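Local coordinates for tail fiber protein (Acinetobacter phage AM24, PDB 5W5P) that serves as the phage's trimeric tailspike and probably binds and degrades the capsular polysaccharide of Acinetobacter baumannii, at the interface of chains A and B. Residues are numbered along the deposited sequence; one frame, centred on the assembly and turned at random. Chains: chain A/B, Tail fiber protein.

Contact 1: the interface of chains A and B. Residues chain A 508, 552-553, 593; chain B 527, 529-531.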
# COMPACT_ATOMS: atom_id res chain seq x y z
N VAL A 508 44.28 -11.99 20.06
CA VAL A 508 43.96 -11.85 21.47
C VAL A 508 44.10 -10.37 21.82
O VAL A 508 45.17 -9.78 21.62
CB VAL A 508 44.88 -12.73 22.34
CG1 VAL A 508 44.68 -12.43 23.81
CG2 VAL A 508 44.64 -14.20 22.04
N ILE A 552 41.66 -9.69 32.17
CA ILE A 552 41.09 -10.42 31.04
C ILE A 552 41.35 -11.92 31.12
O ILE A 552 40.74 -12.68 30.34
CB ILE A 552 41.59 -9.87 29.70
CG1 ILE A 552 43.12 -9.94 29.62
CG2 ILE A 552 41.11 -8.44 29.50
CD1 ILE A 552 43.70 -9.35 28.36
N ASP A 553 42.23 -12.37 32.02
CA ASP A 553 42.56 -13.79 32.17
C ASP A 553 42.83 -14.03 33.66
O ASP A 553 43.96 -13.87 34.13
CB ASP A 553 43.76 -14.17 31.31
CG ASP A 553 44.14 -15.64 31.44
OD1 ASP A 553 43.43 -16.41 32.12
OD2 ASP A 553 45.16 -16.04 30.85
N TYR A 593 50.14 -14.95 26.13
CA TYR A 593 49.67 -14.75 24.77
C TYR A 593 50.70 -14.12 23.85
O TYR A 593 50.46 -14.02 22.64
CB TYR A 593 48.40 -13.89 24.78
CG TYR A 593 47.34 -14.43 25.72
CD1 TYR A 593 46.57 -15.53 25.36
CD2 TYR A 593 47.12 -13.84 26.95
CE1 TYR A 593 45.61 -16.03 26.21
CE2 TYR A 593 46.15 -14.34 27.81
CZ TYR A 593 45.40 -15.43 27.43
OH TYR A 593 44.43 -15.93 28.27
N ILE B 527 39.95 -15.21 24.32
CA ILE B 527 40.53 -15.88 25.48
C ILE B 527 39.61 -17.02 25.90
O ILE B 527 38.42 -16.80 26.14
CB ILE B 527 40.75 -14.90 26.64
CG1 ILE B 527 41.81 -13.86 26.26
CG2 ILE B 527 41.17 -15.65 27.90
CD1 ILE B 527 41.96 -12.77 27.28
N THR B 529 40.57 -20.20 28.46
CA THR B 529 40.76 -20.40 29.89
C THR B 529 41.05 -19.07 30.58
O THR B 529 41.94 -18.33 30.16
CB THR B 529 41.89 -21.39 30.14
OG1 THR B 529 41.58 -22.64 29.51
CG2 THR B 529 42.09 -21.61 31.63
N GLY B 530 40.28 -18.77 31.63
CA GLY B 530 40.49 -17.58 32.43
C GLY B 530 39.69 -16.37 32.01
O GLY B 530 39.79 -15.33 32.68
N ALA B 531 38.92 -16.45 30.93
CA ALA B 531 38.16 -15.30 30.46
C ALA B 531 37.07 -14.93 31.46
O ALA B 531 36.53 -15.77 32.18
CB ALA B 531 37.54 -15.59 29.09
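This contact lies in the C-terminal region of the tailspike trimer, where the loop between strands 509-523 and 535-546 of chain B meets loops of chain A. B:Ile527 enters a hydrophobic site formed by A:Val508, A:Ile552 and A:Tyr593. Its side chain lies roughly perpendicular to all three. CG1 of B:Ile527 is turned away from its own carbonyl carbon (chi1 -65°), and the extended chain then carries CD1 to A:Ile552. There CD1 sits 3.8 Å from CB of A:Ile552 and 3.3 Å from its backbone O. The other branch, CG2 of B:Ile527, packs 3.3 Å from the phenol OH of A:Tyr593. CG1 of B:Ile527 is 4.0 Å from CG1 of A:Val508. That same valine methyl lies over one face of the tyrosine ring, toward the rim. Within chain A, the A:Tyr593 OH donates a hydrogen bond of 2.7 Å to OD2 of A:Asp553. It comes from well above the carboxylate plane, 67° out of it. This bond ties the phenol to the aspartate beside the chain B loop. OD1 of A:Asp553 is modelled 3.1 Å from the backbone O of B:Thr529. Two acceptors meet there, and the placement is doubtful.

Contact 2: the interface of chains A and B. Residues chain A 288, 313, 315; chain B 228-230, 259, 261, 281.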
# COMPACT_ATOMS: atom_id res chain seq x y z
N PHE A 288 -13.73 7.20 -3.81
CA PHE A 288 -13.97 8.56 -4.29
C PHE A 288 -15.03 9.20 -3.39
O PHE A 288 -16.23 8.98 -3.57
CB PHE A 288 -14.44 8.54 -5.75
CG PHE A 288 -13.42 7.99 -6.71
CD1 PHE A 288 -12.07 8.28 -6.56
CD2 PHE A 288 -13.81 7.19 -7.78
CE1 PHE A 288 -11.13 7.79 -7.45
CE2 PHE A 288 -12.87 6.69 -8.68
CZ PHE A 288 -11.53 7.00 -8.51
N GLY A 313 -4.96 5.84 -0.40
CA GLY A 313 -5.38 6.24 -1.73
C GLY A 313 -6.81 6.73 -1.85
O GLY A 313 -7.38 6.67 -2.95
N LEU A 315 -9.90 9.54 -2.01
CA LEU A 315 -10.18 10.93 -2.37
C LEU A 315 -11.08 11.52 -1.29
O LEU A 315 -12.06 10.88 -0.89
CB LEU A 315 -10.85 11.01 -3.74
CG LEU A 315 -11.63 12.27 -4.13
CD1 LEU A 315 -10.71 13.39 -4.53
CD2 LEU A 315 -12.57 11.93 -5.29
N ASN B 228 -13.61 10.27 -11.98
CA ASN B 228 -13.98 9.24 -11.01
C ASN B 228 -14.21 7.90 -11.71
O ASN B 228 -15.31 7.34 -11.71
CB ASN B 228 -15.21 9.67 -10.20
CG ASN B 228 -14.94 10.89 -9.32
OD1 ASN B 228 -14.03 11.67 -9.58
ND2 ASN B 228 -15.76 11.05 -8.29
N VAL B 229 -13.14 7.40 -12.32
CA VAL B 229 -13.19 6.22 -13.18
C VAL B 229 -12.42 5.09 -12.51
O VAL B 229 -11.25 5.26 -12.14
CB VAL B 229 -12.61 6.51 -14.57
CG1 VAL B 229 -12.78 5.29 -15.48
CG2 VAL B 229 -13.28 7.73 -15.17
N ASN B 230 -13.07 3.93 -12.37
CA ASN B 230 -12.42 2.70 -11.93
C ASN B 230 -12.27 1.80 -13.16
O ASN B 230 -13.24 1.24 -13.66
CB ASN B 230 -13.24 2.01 -10.84
CG ASN B 230 -13.00 2.59 -9.47
OD1 ASN B 230 -11.89 3.02 -9.14
ND2 ASN B 230 -14.04 2.62 -8.64
N SER B 259 -8.96 11.85 -10.90
CA SER B 259 -9.52 10.71 -10.18
C SER B 259 -9.75 9.52 -11.11
O SER B 259 -10.88 9.13 -11.40
CB SER B 259 -10.81 11.10 -9.46
OG SER B 259 -10.57 12.01 -8.40
N THR B 261 -8.47 5.54 -11.51
CA THR B 261 -7.85 4.39 -10.87
C THR B 261 -7.78 3.25 -11.87
O THR B 261 -8.82 2.76 -12.33
CB THR B 261 -8.63 3.95 -9.62
OG1 THR B 261 -8.59 4.99 -8.64
CG2 THR B 261 -8.04 2.67 -9.03
N ASN B 281 -5.09 12.96 -8.40
CA ASN B 281 -5.56 11.75 -7.72
C ASN B 281 -5.58 10.56 -8.67
O ASN B 281 -6.62 10.01 -9.04
CB ASN B 281 -6.94 12.01 -7.11
CG ASN B 281 -7.48 10.81 -6.37
OD1 ASN B 281 -6.78 10.17 -5.58
ND2 ASN B 281 -8.75 10.48 -6.63
O HOH W 1 -8.74 7.81 -5.33
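This is a side-by-side packing interface between two parallel beta-helical bodies, the fold typical of tailspikes, and it helps hold neighbouring subunits together along the trimer. A:Phe288, at the start of strand 288-290, reaches into chain B. B:Asn228, B:Ser259 and B:Asn281 receive it from turns that share a left-handed backbone conformation. CA and CB of B:Asn228 and CB of B:Ser259 lie on one side of the ring plane, offset past its rim. CE2 of A:Phe288 is 3.6 Å from CA of B:Asn228. The amide of B:Asn228 is tilted 34° from the ring plane, and the two side chains run antiparallel, side by side. Toward the other face, near the far end of the ring, come OG1 of B:Thr261, 3.6 Å from CZ of A:Phe288, and OD1 of B:Asn230. The B:Asn281 amide stands nearly upright to the ring, at 85°, with ND2 3.7 Å from CE1 of A:Phe288. ND2 of B:Asn281 also packs 3.6 Å from CB of A:Leu315. It donates a straight hydrogen bond of 3.0 Å to OG of B:Ser259, in the amide plane (172° at H), which fixes the amide's rotation. Water 1 joins ND2 of B:Asn281 to the backbone O of A:Gly313, at 3.0 Å from each. The site thus seats an aromatic side chain of one subunit among the polar turns of the next, and so contributes to trimer cohesion.

Contact 3: the interface of chains A and B. Residues chain A 446, 451-453, 617; chain B 442-444.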
# COMPACT_ATOMS: atom_id res chain seq x y z
N HIS A 446 19.41 13.65 10.40
CA HIS A 446 20.74 14.17 10.09
C HIS A 446 21.02 14.19 8.60
O HIS A 446 21.83 15.00 8.13
CB HIS A 446 21.82 13.34 10.82
CG HIS A 446 22.04 11.99 10.23
ND1 HIS A 446 22.84 11.77 9.12
CD2 HIS A 446 21.60 10.76 10.61
CE1 HIS A 446 22.86 10.48 8.84
NE2 HIS A 446 22.12 9.85 9.73
N VAL A 451 24.53 15.51 6.63
CA VAL A 451 25.47 14.74 7.44
C VAL A 451 25.40 13.29 7.00
O VAL A 451 24.31 12.72 6.87
CB VAL A 451 25.14 14.87 8.94
CG1 VAL A 451 26.01 13.95 9.76
CG2 VAL A 451 25.29 16.32 9.40
N THR A 452 26.57 12.68 6.75
CA THR A 452 26.65 11.29 6.31
C THR A 452 27.68 10.55 7.15
O THR A 452 28.68 11.12 7.59
CB THR A 452 27.00 11.19 4.81
OG1 THR A 452 27.13 9.81 4.44
CG2 THR A 452 28.30 11.92 4.50
N PHE A 453 27.42 9.26 7.36
CA PHE A 453 28.25 8.42 8.21
C PHE A 453 28.98 7.38 7.36
O PHE A 453 28.45 6.88 6.37
CB PHE A 453 27.42 7.72 9.29
CG PHE A 453 26.95 8.65 10.37
CD1 PHE A 453 25.90 9.51 10.14
CD2 PHE A 453 27.57 8.65 11.61
CE1 PHE A 453 25.46 10.37 11.13
CE2 PHE A 453 27.14 9.51 12.61
CZ PHE A 453 26.09 10.37 12.37
N ALA A 617 26.66 14.60 0.50
CA ALA A 617 27.47 13.56 1.14
C ALA A 617 28.94 13.78 0.78
O ALA A 617 29.34 13.54 -0.36
CB ALA A 617 27.01 12.17 0.73
N ALA B 442 24.83 10.01 -1.99
CA ALA B 442 23.76 10.26 -1.05
C ALA B 442 24.22 10.01 0.38
O ALA B 442 25.11 9.18 0.62
CB ALA B 442 22.54 9.38 -1.35
N PRO B 443 23.65 10.70 1.36
CA PRO B 443 24.00 10.43 2.76
C PRO B 443 23.67 8.99 3.14
O PRO B 443 22.73 8.38 2.61
CB PRO B 443 23.15 11.43 3.55
CG PRO B 443 22.84 12.52 2.58
CD PRO B 443 22.72 11.84 1.24
N LYS B 444 24.46 8.45 4.06
CA LYS B 444 24.24 7.13 4.63
C LYS B 444 23.71 7.30 6.05
O LYS B 444 24.34 7.98 6.86
CB LYS B 444 25.52 6.30 4.63
CG LYS B 444 25.40 4.95 5.33
CD LYS B 444 26.76 4.29 5.56
CE LYS B 444 27.15 3.39 4.40
NZ LYS B 444 26.26 2.19 4.30
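Segment 442-444 of chain B runs in extended form past the start of strand 451-461 of chain A, and the backbone N of A:Phe453 makes a weak hydrogen bond of 3.4 Å to the backbone O of B:Lys444. A stronger link is made by a side chain. The backbone N of B:Lys444 donates to the hydroxyl OG1 of A:Thr452 over 3.0 Å, with 161° at H. OG1 points away from its own backbone N (chi1 177°), and this turns the hydroxyl toward chain B. CB of the same threonine packs 3.7 Å from CA of B:Pro443. The methyl CB of A:Ala617 lies against the other end of the segment, 3.5 Å from the backbone O of B:Ala442. The aliphatic chain of B:Lys444 runs alongside the backbone O of A:Phe453, then bends at its third and fourth torsions. A:His446, in the short 3-10 helix 446-449, supports the strand from within chain A. Its ND1 donates to the backbone O of A:Val451 at 2.9 Å, in the ring plane but above the carbonyl plane. The edge of the A:Phe453 ring stands over one face of the imidazole, with CE1 3.4 Å above the centre. These two interactions probably fix the imidazole's rotation. The backbone O of B:Lys444 lies at the edge of the A:His446 ring, in its plane, 3.5 Å from CE1.

Contact 4: the interface of chains A and B. Residues chain A 334, 370-371; chain B 332, 334, 368, 370.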
# COMPACT_ATOMS: atom_id res chain seq x y z
N ILE A 334 -1.63 5.87 3.71
CA ILE A 334 -0.69 5.94 2.60
C ILE A 334 -1.39 6.54 1.39
O ILE A 334 -2.34 5.96 0.85
CB ILE A 334 -0.10 4.56 2.25
CG1 ILE A 334 0.39 3.85 3.53
CG2 ILE A 334 1.00 4.69 1.19
CD1 ILE A 334 1.14 2.56 3.27
N ILE A 370 2.38 8.13 5.04
CA ILE A 370 3.29 8.13 3.90
C ILE A 370 2.56 8.71 2.69
O ILE A 370 1.50 8.22 2.31
CB ILE A 370 3.81 6.72 3.57
CG1 ILE A 370 4.45 6.09 4.81
CG2 ILE A 370 4.79 6.76 2.41
CD1 ILE A 370 4.79 4.64 4.64
N GLY A 371 3.13 9.77 2.11
CA GLY A 371 2.72 10.22 0.79
C GLY A 371 1.33 10.80 0.67
O GLY A 371 0.73 10.74 -0.41
N THR B 332 3.76 8.14 -4.49
CA THR B 332 4.18 6.89 -3.86
C THR B 332 4.33 5.81 -4.92
O THR B 332 3.52 5.72 -5.85
CB THR B 332 3.17 6.44 -2.78
OG1 THR B 332 1.83 6.70 -3.23
CG2 THR B 332 3.41 7.19 -1.47
N ILE B 334 5.20 1.81 -4.52
CA ILE B 334 5.42 0.76 -3.53
C ILE B 334 5.34 -0.60 -4.21
O ILE B 334 4.28 -0.98 -4.72
CB ILE B 334 4.42 0.85 -2.37
CG1 ILE B 334 4.33 2.30 -1.85
CG2 ILE B 334 4.77 -0.16 -1.27
CD1 ILE B 334 3.50 2.45 -0.59
N THR B 368 7.98 8.98 -2.40
CA THR B 368 8.57 7.88 -1.65
C THR B 368 8.54 6.60 -2.47
O THR B 368 7.48 6.21 -2.98
CB THR B 368 7.84 7.67 -0.32
OG1 THR B 368 7.68 8.93 0.34
CG2 THR B 368 8.64 6.73 0.57
N ILE B 370 9.26 2.61 -2.11
CA ILE B 370 9.40 1.55 -1.12
C ILE B 370 9.29 0.20 -1.81
O ILE B 370 8.30 -0.07 -2.49
CB ILE B 370 8.34 1.66 -0.01
CG1 ILE B 370 8.38 3.06 0.63
CG2 ILE B 370 8.55 0.58 1.04
CD1 ILE B 370 7.25 3.32 1.57
O HOH W 2 1.02 9.37 -2.62
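A:Ile334 and B:Ile334 meet here without any aromatic or amide face, since the side chains in this contact are branched aliphatics and threonines. The same residue of two subunits thus packs on itself, but through different branches. CD1 of B:Ile334 touches CG2 of A:Ile334 at 3.8 Å, and the two side chains run at a slant to each other. Both copies share one first torsion, with CG1 beside the backbone N (chi1 -48°). In B:Ile334 the extended chain beyond it carries CD1 to A:Ile334. The next pair is A:Ile370 and B:Ile370, at the ends of strands 365-370. They meet end to end, with the two CD1 methyls 4.1 Å apart. Such pairing of identical residues suits a three-fold arrangement, in which the third subunit would be expected to repeat it. CG2 of A:Ile370 lies 4.1 Å from CG2 of B:Thr332 and 4.2 Å from OG1 of B:Thr368. CG2 of B:Thr332 also packs 3.8 Å from CA of A:Gly371. The polar side of the same threonine is bridged to chain A by a water. Water 2 lies 2.9 Å from OG1 of B:Thr332 and 2.6 Å from the backbone O of A:Gly371.

The four contacts are spread along the length of the trimer and share no residue. Contacts 2 and 4 are neighbours in the beta-helical body, with the centres of their C-alpha atoms about 17 Å apart. Contact 3 follows about 22 Å from contact 4, where the chain leaves that body. Contact 1 lies a further 39 Å on from contact 3, in the C-terminal region, and about 68 Å from contact 2. The same two subunits therefore meet through both regions. Each contact should recur at every subunit boundary, so the association is distributed along the spike.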